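Local coordinates for structure-specific endonuclease subunit SLX1 (Candida glabrata, PDB 4XLG), which probably serves as the catalytic subunit of the SLX1-SLX4 structure-specific endonuclease, cutting branched DNA near junctions during repair and recombination, at residues 68-71 and 72-76; 161-164 and 165-169. The protein carries 1 engineered substitution. All coordinates share one frame; numbering follows the deposited sequence.

Contact 1 of 2, residues 68-71 and 72-76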
loop_
_atom_site.group_PDB
_atom_site.type_symbol
_atom_site.label_atom_id
_atom_site.label_comp_id
_atom_site.label_asym_id
_atom_site.label_seq_id
_atom_site.Cartn_x
_atom_site.Cartn_y
_atom_site.Cartn_z
ATOM N N GLY B 68 3.466 -0.026 -2.369
ATOM C CA GLY B 68 3.118 -0.910 -1.236
ATOM C C GLY B 68 1.612 -0.997 -1.019
ATOM O O GLY B 68 1.170 -1.527 0.014
ATOM N N PHE B 69 0.804 -0.479 -1.961
ATOM C CA PHE B 69 -0.654 -0.490 -1.786
ATOM C C PHE B 69 -1.229 -1.900 -1.779
ATOM O O PHE B 69 -0.776 -2.746 -2.536
ATOM C CB PHE B 69 -1.328 0.315 -2.893
ATOM C CG PHE B 69 -1.085 1.805 -2.744
ATOM C CD1 PHE B 69 -1.841 2.526 -1.827
ATOM C CD2 PHE B 69 -0.074 2.445 -3.449
ATOM C CE1 PHE B 69 -1.624 3.893 -1.618
ATOM C CE2 PHE B 69 0.147 3.816 -3.261
ATOM C CZ PHE B 69 -0.639 4.551 -2.348
ATOM N N PRO B 70 -2.219 -2.136 -0.914
ATOM C CA PRO B 70 -2.754 -3.494 -0.784
ATOM C C PRO B 70 -3.678 -3.847 -1.954
ATOM O O PRO B 70 -4.088 -5.001 -2.076
ATOM C CB PRO B 70 -3.537 -3.451 0.545
ATOM C CG PRO B 70 -3.861 -1.952 0.780
ATOM C CD PRO B 70 -2.626 -1.245 0.195
ATOM N N SER B 71 -4.080 -2.853 -2.750
ATOM C CA SER B 71 -4.984 -3.125 -3.881
ATOM C C SER B 71 -4.866 -1.993 -4.848
ATOM O O SER B 71 -4.477 -0.889 -4.477
ATOM C CB SER B 71 -6.468 -3.256 -3.454
ATOM O OG SER B 71 -6.915 -2.060 -2.770
ATOM N N ARG B 72 -5.307 -2.245 -6.066
ATOM C CA ARG B 72 -5.443 -1.149 -7.057
ATOM C C ARG B 72 -6.449 -0.118 -6.506
ATOM O O ARG B 72 -6.262 1.072 -6.664
ATOM C CB ARG B 72 -5.966 -1.739 -8.393
ATOM C CG ARG B 72 -6.320 -0.705 -9.485
ATOM C CD ARG B 72 -6.995 -1.434 -10.673
ATOM N NE ARG B 72 -7.854 -0.481 -11.353
ATOM C CZ ARG B 72 -9.175 -0.430 -11.240
ATOM N NH1 ARG B 72 -9.840 -1.353 -10.539
ATOM N NH2 ARG B 72 -9.830 0.528 -11.884
ATOM N N ILE B 73 -7.517 -0.609 -5.876
ATOM C CA ILE B 73 -8.522 0.320 -5.342
ATOM C C ILE B 73 -7.857 1.304 -4.375
ATOM O O ILE B 73 -8.119 2.506 -4.405
ATOM C CB ILE B 73 -9.665 -0.423 -4.579
ATOM C CG1 ILE B 73 -10.438 -1.333 -5.534
ATOM C CG2 ILE B 73 -10.611 0.592 -3.902
ATOM C CD1 ILE B 73 -10.937 -0.592 -6.763
ATOM N N ALA B 74 -7.080 0.771 -3.439
ATOM C CA ALA B 74 -6.394 1.655 -2.460
ATOM C C ALA B 74 -5.455 2.647 -3.114
ATOM O O ALA B 74 -5.370 3.802 -2.679
ATOM C CB ALA B 74 -5.601 0.811 -1.418
ATOM N N ALA B 75 -4.701 2.209 -4.133
ATOM C CA ALA B 75 -3.797 3.130 -4.847
ATOM C C ALA B 75 -4.609 4.250 -5.491
ATOM O O ALA B 75 -4.212 5.402 -5.512
ATOM C CB ALA B 75 -2.999 2.365 -5.948
ATOM N N LEU B 76 -5.738 3.886 -6.098
ATOM C CA LEU B 76 -6.566 4.927 -6.754
ATOM C C LEU B 76 -7.146 5.896 -5.723
ATOM O O LEU B 76 -7.288 7.095 -5.966
ATOM C CB LEU B 76 -7.738 4.270 -7.521
ATOM C CG LEU B 76 -7.281 3.536 -8.791
ATOM C CD1 LEU B 76 -8.393 2.623 -9.379
ATOM C CD2 LEU B 76 -6.776 4.559 -9.809
#
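Ser71 OG accepts the backbone N-H of Ala74 at 2.9 Å, OG to N, in a nearly straight bond of 163°. With chi1 at 57° the hydroxyl sits between the serine's own N and carbonyl carbon, which points OG at the first turn of helix 72-84, 3.4 Å from Ala74 CB. The carbonyl of the same residue takes the next amide: Ala75 N lies 3.1 Å from Ser71 O, the first i to i+4 bond of the helix. Two successive N-H groups of the first turn are thus satisfied by one residue, one by its side chain and one by its backbone.

Ahead of the cap, the chain folds back on the helix. The Phe69 ring lays one face against the backbone of Ala75, whose CA stands 3.7 Å from the ring centroid, 16° off the normal, a CH-pi contact displaced toward CD1. Ala75 CB packs beside it, 3.8 Å from Phe69 CG, while Pro70 CG reaches Ala74 CB at 3.9 Å. Phe78 of the same helix meets Phe69 edge-to-face, and an aromatic side chain of another protein chain packs on Pro70. The whole is a serine N-cap with Phe69 and Pro70 packed against the first turn of the helix that follows strand 60-67 in the GIY-YIG nuclease domain.

Contact 2 of 2, residues 161-164 and 165-169; sequences VSLS and QDALT
Ser164 and Ala167 close a type II beta turn through one backbone hydrogen bond, Ala167 N to Ser164 O, 3.1 Å long. The bond is bent, 143° at the hydrogen, and the donor stands well above the carbonyl plane, 62° out of it, so the N-H addresses the oxygen from over the C=O group and away from its lone pairs. Gln165 and Asp166 occupy the two corners. Asp166 has the positive phi that suits the third position of such a turn, and the side chains of both corner residues start out away from the preceding strand.

The apolar contact is small. Leu163 holds CG anti to its backbone N, chi1 173°, which carries the isobutyl end along the chain toward the far arm of the turn. There its CD1 meets Ala167 CB at 3.7 Å, with CG following at 4.0 Å. Ala167 CB also lies 3.4 Å from Ser164 O, so this one methyl touches both the leucine branch and the carbonyl that its own amide engages. Gln135 and Glu138 of helix 135-143 touch Leu163 as well.

The polar side-chain bonds run to the neighbouring strand 129-132, where Ser164 OG is hydrogen-bonded to His131 NE2 and Ser162 OG to His131 ND1, two serines on one strand gripping the two ring nitrogens of a single histidine. These bonds probably fix the rotation of the imidazole. Between the two arms of the turn there is just a single bent bond and one methyl contact, which suggests that, within the turn, backbone conformation contributes more than side-chain contact.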
loop_
_atom_site.group_PDB
_atom_site.type_symbol
_atom_site.label_atom_id
_atom_site.label_comp_id
_atom_site.label_asym_id
_atom_site.label_seq_id
_atom_site.Cartn_x
_atom_site.Cartn_y
_atom_site.Cartn_z
ATOM N N VAL B 161 10.744 5.682 3.953
ATOM C CA VAL B 161 11.211 6.652 2.928
ATOM C C VAL B 161 12.529 6.157 2.353
ATOM O O VAL B 161 13.434 5.767 3.125
ATOM C CB VAL B 161 11.383 8.098 3.507
ATOM C CG1 VAL B 161 11.728 9.051 2.351
ATOM C CG2 VAL B 161 10.071 8.524 4.128
ATOM N N SER B 162 12.657 6.154 1.024
ATOM C CA SER B 162 13.902 5.699 0.424
ATOM C C SER B 162 14.293 6.649 -0.705
ATOM O O SER B 162 13.467 7.426 -1.200
ATOM C CB SER B 162 13.796 4.243 -0.071
ATOM O OG SER B 162 12.661 4.065 -0.910
ATOM N N LEU B 163 15.568 6.560 -1.082
ATOM C CA LEU B 163 16.133 7.447 -2.116
ATOM C C LEU B 163 17.012 6.596 -3.012
ATOM O O LEU B 163 17.852 5.812 -2.507
ATOM C CB LEU B 163 16.961 8.585 -1.476
ATOM C CG LEU B 163 17.734 9.477 -2.470
ATOM C CD1 LEU B 163 16.774 10.377 -3.242
ATOM C CD2 LEU B 163 18.783 10.350 -1.675
ATOM N N SER B 164 16.816 6.715 -4.319
ATOM C CA SER B 164 17.597 5.905 -5.252
ATOM C C SER B 164 19.086 6.082 -5.074
ATOM O O SER B 164 19.556 7.191 -4.900
ATOM C CB SER B 164 17.251 6.275 -6.695
ATOM O OG SER B 164 16.068 5.645 -7.121
ATOM N N GLN B 165 19.820 4.982 -5.134
ATOM C CA GLN B 165 21.256 5.101 -5.319
ATOM C C GLN B 165 21.443 5.843 -6.653
ATOM O O GLN B 165 20.755 5.535 -7.643
ATOM C CB GLN B 165 21.906 3.723 -5.349
ATOM C CG GLN B 165 23.396 3.771 -5.599
ATOM C CD GLN B 165 24.046 2.496 -5.122
ATOM O OE1 GLN B 165 23.610 1.401 -5.487
ATOM N NE2 GLN B 165 25.054 2.620 -4.260
ATOM N N ASP B 166 22.354 6.805 -6.692
ATOM C CA ASP B 166 22.578 7.600 -7.918
ATOM C C ASP B 166 21.343 8.407 -8.359
ATOM O O ASP B 166 21.172 8.694 -9.538
ATOM C CB ASP B 166 23.021 6.703 -9.083
ATOM C CG ASP B 166 24.268 5.908 -8.769
ATOM O OD1 ASP B 166 25.192 6.435 -8.095
ATOM O OD2 ASP B 166 24.289 4.732 -9.198
ATOM N N ALA B 167 20.483 8.769 -7.407
ATOM C CA ALA B 167 19.373 9.706 -7.670
ATOM C C ALA B 167 19.891 10.953 -8.379
ATOM O O ALA B 167 21.014 11.445 -8.090
ATOM C CB ALA B 167 18.680 10.118 -6.350
ATOM N N LEU B 168 19.085 11.480 -9.283
ATOM C CA LEU B 168 19.420 12.753 -9.924
ATOM C C LEU B 168 19.362 13.900 -8.910
ATOM O O LEU B 168 18.689 13.833 -7.903
ATOM C CB LEU B 168 18.461 13.037 -11.088
ATOM C CG LEU B 168 18.574 11.958 -12.168
ATOM C CD1 LEU B 168 17.851 12.414 -13.425
ATOM C CD2 LEU B 168 20.098 11.581 -12.409
ATOM N N THR B 169 20.041 14.984 -9.220
ATOM C CA THR B 169 20.006 16.136 -8.345
ATOM C C THR B 169 19.462 17.352 -9.100
ATOM O O THR B 169 18.325 17.323 -9.571
ATOM C CB THR B 169 21.408 16.414 -7.747
ATOM O OG1 THR B 169 22.389 16.534 -8.793
ATOM C CG2 THR B 169 21.803 15.237 -6.819
#

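Contact 1 is largely buried, its centre about 9 Å from the centre of the chain, whereas contact 2 lies at the surface, its centre about 16 Å from the same point. Their centres are 24 Å apart and their nearest atoms about 10 Å, so they do not touch and share no residue. Both are local changes of chain direction tied to the mixed sheet: contact 1 leads from strand 60-67 into a helix, and contact 2 lies at a break in an outermost strand, 160-168. The chemistry differs accordingly. Between its two segments, contact 1 combines two near-straight hydrogen bonds with aromatic and proline packing, while contact 2 has one bent backbone bond and a small apolar patch.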